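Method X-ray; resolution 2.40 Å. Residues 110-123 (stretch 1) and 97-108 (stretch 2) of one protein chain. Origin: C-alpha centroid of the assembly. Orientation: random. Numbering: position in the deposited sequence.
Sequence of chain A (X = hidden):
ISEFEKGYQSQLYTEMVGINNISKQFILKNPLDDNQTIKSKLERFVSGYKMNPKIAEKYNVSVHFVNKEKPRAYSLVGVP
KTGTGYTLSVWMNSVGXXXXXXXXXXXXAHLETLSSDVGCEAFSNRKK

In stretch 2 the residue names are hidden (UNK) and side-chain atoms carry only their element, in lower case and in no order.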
# COMPACT_ATOMS: atom_id res chain seq x y z
N HIS A 110 -8.80 4.06 -3.71
CA HIS A 110 -8.11 5.14 -3.00
C HIS A 110 -9.09 6.14 -2.50
O HIS A 110 -8.90 7.35 -2.64
CB HIS A 110 -7.05 5.87 -3.85
CG HIS A 110 -6.10 4.95 -4.52
ND1 HIS A 110 -6.06 3.60 -4.25
CD2 HIS A 110 -5.14 5.16 -5.45
CE1 HIS A 110 -5.12 3.02 -4.97
NE2 HIS A 110 -4.56 3.95 -5.72
N LEU A 111 -10.16 5.63 -1.93
CA LEU A 111 -11.16 6.51 -1.33
C LEU A 111 -10.56 7.10 -0.05
O LEU A 111 -9.68 6.49 0.59
CB LEU A 111 -12.45 5.73 -1.07
CG LEU A 111 -13.24 5.31 -2.35
CD1 LEU A 111 -14.56 4.57 -2.00
CD2 LEU A 111 -13.53 6.44 -3.35
N GLU A 112 -11.06 8.29 0.32
CA GLU A 112 -10.51 9.14 1.35
C GLU A 112 -11.53 9.33 2.48
O GLU A 112 -11.18 9.79 3.53
CB GLU A 112 -10.13 10.50 0.76
CG GLU A 112 -8.95 10.43 -0.25
CD GLU A 112 -8.79 11.71 -1.09
OE1 GLU A 112 -9.78 12.41 -1.30
OE2 GLU A 112 -7.67 12.06 -1.49
N THR A 113 -12.80 8.99 2.25
CA THR A 113 -13.82 9.14 3.30
C THR A 113 -14.69 7.90 3.33
O THR A 113 -14.61 7.08 2.42
CB THR A 113 -14.77 10.34 3.04
OG1 THR A 113 -15.48 10.09 1.84
CG2 THR A 113 -14.03 11.70 2.93
N LEU A 114 -15.53 7.78 4.34
CA LEU A 114 -16.50 6.70 4.53
C LEU A 114 -17.89 7.12 4.15
O LEU A 114 -18.25 8.31 4.26
CB LEU A 114 -16.63 6.35 6.01
CG LEU A 114 -15.44 5.71 6.70
CD1 LEU A 114 -15.70 5.80 8.20
CD2 LEU A 114 -15.19 4.26 6.21
N SER A 115 -18.71 6.14 3.80
CA SER A 115 -20.08 6.41 3.44
C SER A 115 -20.83 5.15 3.69
O SER A 115 -20.52 4.10 3.11
CB SER A 115 -20.14 6.76 1.97
OG SER A 115 -21.42 7.15 1.61
N SER A 116 -21.83 5.25 4.56
CA SER A 116 -22.41 4.08 5.16
C SER A 116 -21.21 3.29 5.67
O SER A 116 -20.35 3.88 6.37
CB SER A 116 -23.28 3.35 4.15
OG SER A 116 -24.36 4.22 3.77
N ASP A 117 -21.08 2.02 5.32
CA ASP A 117 -19.92 1.28 5.81
C ASP A 117 -18.94 0.88 4.70
O ASP A 117 -18.31 -0.16 4.77
CB ASP A 117 -20.36 0.12 6.72
CG ASP A 117 -20.93 0.63 8.09
OD1 ASP A 117 -20.20 1.31 8.87
OD2 ASP A 117 -22.11 0.35 8.39
N VAL A 118 -18.81 1.75 3.70
CA VAL A 118 -17.95 1.56 2.54
C VAL A 118 -16.99 2.73 2.53
O VAL A 118 -17.40 3.86 2.88
CB VAL A 118 -18.79 1.61 1.19
CG1 VAL A 118 -17.88 1.55 -0.05
CG2 VAL A 118 -19.89 0.54 1.16
N GLY A 119 -15.73 2.50 2.14
CA GLY A 119 -14.80 3.60 1.95
C GLY A 119 -13.64 3.46 2.90
O GLY A 119 -13.40 2.36 3.41
N CYS A 120 -12.93 4.57 3.14
CA CYS A 120 -11.72 4.60 3.99
C CYS A 120 -11.74 5.82 4.90
O CYS A 120 -12.44 6.81 4.61
CB CYS A 120 -10.44 4.65 3.13
SG CYS A 120 -10.38 3.42 1.78
N GLU A 121 -10.96 5.75 5.99
CA GLU A 121 -10.66 6.97 6.74
C GLU A 121 -9.16 7.24 6.97
O GLU A 121 -8.38 6.30 7.20
CB GLU A 121 -11.44 7.06 8.05
CG GLU A 121 -11.89 5.77 8.57
CD GLU A 121 -12.50 5.84 9.94
OE1 GLU A 121 -12.65 4.76 10.55
OE2 GLU A 121 -12.83 6.96 10.43
N ALA A 122 -8.79 8.53 6.88
CA ALA A 122 -7.44 9.01 7.17
C ALA A 122 -6.93 8.43 8.46
O ALA A 122 -7.63 8.49 9.47
CB ALA A 122 -7.43 10.53 7.26
N PHE A 123 -5.74 7.84 8.44
CA PHE A 123 -5.15 7.31 9.66
C PHE A 123 -3.80 7.94 9.95
O PHE A 123 -2.78 7.24 9.91
CB PHE A 123 -5.01 5.80 9.60
CG PHE A 123 -4.48 5.19 10.88
CD1 PHE A 123 -3.33 4.42 10.87
CD2 PHE A 123 -5.13 5.39 12.10
CE1 PHE A 123 -2.82 3.86 12.05
CE2 PHE A 123 -4.65 4.81 13.27
CZ PHE A 123 -3.48 4.06 13.25
N UNK A 97 0.19 10.24 3.23
CA UNK A 97 -1.21 10.14 3.66
C UNK A 97 -1.67 8.69 3.56
O UNK A 97 -1.70 8.13 2.47
c UNK A 97 -2.11 11.02 2.82
o UNK A 97 -1.18 13.05 3.64
o UNK A 97 -1.50 12.86 1.46
c UNK A 97 -1.56 12.41 2.62
N UNK A 98 -2.05 8.10 4.69
CA UNK A 98 -2.53 6.73 4.75
C UNK A 98 -3.96 6.58 5.23
O UNK A 98 -4.51 7.48 5.88
N UNK A 99 -4.56 5.43 4.91
CA UNK A 99 -6.01 5.25 5.11
C UNK A 99 -6.34 3.84 5.55
O UNK A 99 -5.74 2.88 5.10
c UNK A 99 -6.76 5.60 3.82
c UNK A 99 -7.50 8.01 3.70
c UNK A 99 -5.43 7.42 2.67
c UNK A 99 -5.22 8.75 2.32
c UNK A 99 -6.56 7.03 3.39
o UNK A 99 -6.01 10.98 2.27
c UNK A 99 -6.18 9.68 2.65
c UNK A 99 -7.29 9.33 3.34
N UNK A 100 -7.29 3.72 6.47
CA UNK A 100 -7.84 2.41 6.85
C UNK A 100 -9.17 2.24 6.13
O UNK A 100 -10.06 3.09 6.23
c UNK A 100 -8.04 2.33 8.36
c UNK A 100 -7.16 1.55 10.60
c UNK A 100 -6.72 2.11 9.25
n UNK A 100 -4.80 1.54 11.08
c UNK A 100 -6.10 1.56 11.74
N UNK A 101 -9.32 1.14 5.40
CA UNK A 101 -10.50 0.95 4.54
C UNK A 101 -11.32 -0.20 4.99
O UNK A 101 -10.77 -1.17 5.54
s UNK A 101 -9.08 1.99 2.50
c UNK A 101 -10.11 0.73 3.10
N UNK A 102 -12.63 -0.09 4.75
CA UNK A 102 -13.59 -1.08 5.25
C UNK A 102 -13.69 -2.27 4.31
O UNK A 102 -14.16 -3.31 4.72
c UNK A 102 -14.80 -0.11 8.12
c UNK A 102 -15.93 -1.84 9.53
c UNK A 102 -14.97 -0.47 5.53
n UNK A 102 -15.86 -1.08 8.43
c UNK A 102 -15.00 0.53 6.73
n UNK A 102 -16.94 -2.67 9.68
n UNK A 102 -15.00 -1.78 10.48
N UNK A 103 -13.17 -2.12 3.08
CA UNK A 103 -13.19 -3.19 2.05
C UNK A 103 -12.11 -2.95 1.03
O UNK A 103 -11.75 -1.79 0.78
c UNK A 103 -14.91 -1.80 0.85
o UNK A 103 -15.51 -1.07 1.66
c UNK A 103 -14.51 -3.19 1.32
o UNK A 103 -14.59 -1.40 -0.30
N UNK A 104 -11.63 -4.03 0.41
CA UNK A 104 -10.62 -4.01 -0.67
C UNK A 104 -10.92 -3.10 -1.86
O UNK A 104 -10.02 -2.46 -2.37
c UNK A 104 -10.32 -5.46 -1.17
N UNK A 105 -12.18 -3.05 -2.31
CA UNK A 105 -12.55 -2.18 -3.39
C UNK A 105 -12.19 -0.74 -3.07
O UNK A 105 -11.57 -0.07 -3.90
c UNK A 105 -14.03 -2.29 -3.70
N UNK A 106 -12.58 -0.26 -1.88
CA UNK A 106 -12.29 1.12 -1.44
C UNK A 106 -10.77 1.43 -1.39
O UNK A 106 -10.35 2.57 -1.62
c UNK A 106 -12.86 1.37 -0.03
o UNK A 106 -14.24 1.04 0.08
N UNK A 107 -9.96 0.43 -1.03
CA UNK A 107 -8.50 0.58 -1.09
C UNK A 107 -8.02 0.68 -2.55
O UNK A 107 -7.21 1.55 -2.88
c UNK A 107 -7.81 -0.59 -0.38
N UNK A 108 -8.54 -0.17 -3.44
CA UNK A 108 -8.12 -0.09 -4.84
C UNK A 108 -8.59 1.20 -5.48
O UNK A 108 -7.93 1.70 -6.41
c UNK A 108 -8.02 -2.62 -5.15
c UNK A 108 -6.41 -5.27 -5.80
c UNK A 108 -8.39 -3.78 -6.08
c UNK A 108 -8.60 -1.28 -5.65
n UNK A 108 -5.56 -4.38 -6.38
n UNK A 108 -7.71 -5.02 -5.65
n UNK A 108 -5.94 -6.44 -5.37
O HOH W 1 -5.48 11.80 -0.27

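Position 97 has two side-chain carbons, the second carrying two oxygens. That is a short carboxylate, so the residue is Asp97. It makes no contact with stretch 1.

Position 98 has no side-chain atoms and is Gly98. It opens the strand. Its O accepts a hydrogen bond from Phe123 N at 2.9 Å.

Position 99 has one carbon, then a six-carbon ring bearing one oxygen. A phenol ring means Tyr99. Tyr99 CE2 lies 3.8 Å from Glu112 CA and 4.1 Å from Ala122 CB. Tyr99 OH is 2.7 Å from a water, which in turn donates to Glu112 OE2 at 2.5 Å. The ring thus reaches the loop before the first strand of stretch 1 as well as the strand beside it.

Position 100 has four carbons in a row ending in nitrogen. This is Lys100. Its side chain leaves the sheet on the same face as Glu121, and its end swings over the ring of Phe123. Lys100 NZ is 3.2 Å from Phe123 CE1 and sits over the ring face, a cation-pi contact. Lys100 CE also lies over that face, so the ring receives both the charge and the last methylene. The backbone pairs twice with Glu121: Lys100 N to Glu121 O at 2.9 Å, and Glu121 N to Lys100 O at 2.8 Å.

Position 101 has one carbon and one sulfur. The sulfur is 2.1 Å from Cys120 SG, which is a covalent bond. The residue is Cys101, and the link is a disulfide with chi3 of 99°.

Position 102 has three carbons, a nitrogen, then a carbon carrying two more nitrogens. The guanidinium identifies Arg102. Arg102 CG packs 3.8 Å from Leu114 CD2. Arg102 N donates to Gly119 O at 2.9 Å.

Position 103 again has two carbons, the second with two oxygens: Asp103. It caps the helix that follows, with Asp103 OD2 accepting from the backbone N of position 106 at 2.8 Å. Asp103 OD1 is 3.7 Å from Val118 CA.

Positions 104 and 105 each carry a single carbon. They are Ala104 and Ala105, and neither touches stretch 1.

Position 106 has one carbon and one oxygen, the oxygen 2.9 Å from Gly119 N. This is Ser106. Its OG donates a very short bond of 2.5 Å to Asp103 OD2. Ser106 O accepts from Leu111 N at 3.1 Å.

Position 107 has one carbon, pointing away from stretch 1: Ala107. Its O accepts from His110 N at 3.1 Å and from His110 ND1 at 2.7 Å.

Position 108 repeats the guanidinium pattern and is Arg108. Its CB points away from stretch 1.

The contact joins an antiparallel strand pair to a helix end. Backbone bonds set the register, and the disulfide locks it at Cys120. His110, with positive phi, closes the helix in a Schellman motif, while Tyr99 and Lys100 cover opposite faces of the strand pair.

Stretch 2 97-108: DGYKCRDAASAR
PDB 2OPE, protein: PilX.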